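Local structure of amoebiasin-2 (Entamoeba histolytica, 3M86) at residues R31-P34 / S35-Y38. The protein inhibits cysteine proteases of the amoeba by wedging three loops into the substrate-binding site of the target enzyme. Sequence-based numbering, arbitrary orientation.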
# COMPACT_ATOMS: atom_id res chain seq x y z
N ARG A 31 -7.41 2.49 -3.97
CA ARG A 31 -7.93 3.16 -5.15
C ARG A 31 -7.22 4.49 -5.34
O ARG A 31 -6.78 5.14 -4.39
CB ARG A 31 -9.45 3.37 -5.09
CG ARG A 31 -10.29 2.08 -5.05
CD ARG A 31 -9.77 0.98 -5.98
NE ARG A 31 -10.70 -0.15 -6.08
CZ ARG A 31 -10.56 -1.32 -5.45
NH1 ARG A 31 -9.53 -1.54 -4.64
NH2 ARG A 31 -11.47 -2.27 -5.63
N THR A 32 -7.12 4.91 -6.58
CA THR A 32 -6.38 6.11 -6.92
C THR A 32 -6.94 6.72 -8.20
O THR A 32 -7.61 6.03 -8.97
CB THR A 32 -4.86 5.80 -7.04
OG1 THR A 32 -4.14 7.00 -7.31
CG2 THR A 32 -4.60 4.80 -8.17
N ASN A 33 -6.73 8.02 -8.39
CA ASN A 33 -7.23 8.71 -9.59
C ASN A 33 -6.13 9.52 -10.23
O ASN A 33 -5.99 10.71 -9.96
CB ASN A 33 -8.38 9.64 -9.21
CG ASN A 33 -8.94 10.38 -10.40
OD1 ASN A 33 -8.60 10.09 -11.55
ND2 ASN A 33 -9.80 11.36 -10.13
N PRO A 34 -5.33 8.87 -11.08
CA PRO A 34 -4.13 9.48 -11.65
C PRO A 34 -4.43 10.72 -12.48
O PRO A 34 -3.56 11.57 -12.65
CB PRO A 34 -3.57 8.39 -12.57
CG PRO A 34 -4.19 7.14 -12.15
CD PRO A 34 -5.52 7.48 -11.52
N SER A 35 -5.65 10.82 -13.00
CA SER A 35 -6.03 11.94 -13.87
C SER A 35 -6.01 13.28 -13.12
O SER A 35 -6.07 14.35 -13.73
CB SER A 35 -7.40 11.69 -14.50
OG SER A 35 -8.46 11.89 -13.58
N THR A 36 -5.91 13.20 -11.79
CA THR A 36 -5.93 14.38 -10.93
C THR A 36 -4.54 14.81 -10.49
O THR A 36 -4.36 15.85 -9.85
CB THR A 36 -6.75 14.11 -9.66
OG1 THR A 36 -6.12 13.07 -8.89
CG2 THR A 36 -8.14 13.67 -10.02
N GLY A 37 -3.53 14.01 -10.82
CA GLY A 37 -2.19 14.32 -10.39
C GLY A 37 -1.83 13.79 -9.02
O GLY A 37 -0.68 13.90 -8.61
N TYR A 38 -2.81 13.22 -8.31
CA TYR A 38 -2.53 12.60 -7.01
C TYR A 38 -1.96 11.21 -7.17
O TYR A 38 -2.24 10.51 -8.15
CB TYR A 38 -3.79 12.51 -6.13
CG TYR A 38 -4.17 13.83 -5.50
CD1 TYR A 38 -3.65 14.21 -4.28
CD2 TYR A 38 -5.04 14.70 -6.15
CE1 TYR A 38 -3.99 15.42 -3.71
CE2 TYR A 38 -5.39 15.91 -5.59
CZ TYR A 38 -4.86 16.26 -4.37
OH TYR A 38 -5.21 17.48 -3.82
O HOH W 1 -11.08 13.32 -12.15
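Asn33 and Thr36 meet across the tight 3-10 turn of the BC loop, which joins strands 25-32 and 39-43 at one end of the immunoglobulin-like chagasin fold, and they show how a protruding loop can be held in shape by bonds of its own. The backbone O of Asn33 is gripped twice by one residue: Thr36 OG1 donates to it at 2.6 Å, nearly in line with the carbonyl bond, while Thr36 N reaches the same oxygen at 3.1 Å from above the carbonyl plane. The threonine hydroxyl lies between its own N and carbonyl carbon (chi1 64°), which turns it back toward Asn33. Asn33 OD1 accepts from Ser35 OG at 2.7 Å, tilted from the amide plane, and weakly from Ser35 N, giving a marginal Asx turn. A water accepts from Asn33 ND2 and gives a weak bond to Ser35 OG, closing a small ring. Gly37 N donates the next i to i+3 hydrogen bond, to Pro34 O; at phi 87° a CB would jam against Thr36 O, which calls for glycine. Farther out, Asn33 N donates to Tyr90 OH, and Arg92 NE holds Thr36 O. This loop engages the protease's catalytic cysteine and histidine. At its exit, Tyr38 N makes a weak but nearly straight bond to Thr36 OG1, at 3.4 Å.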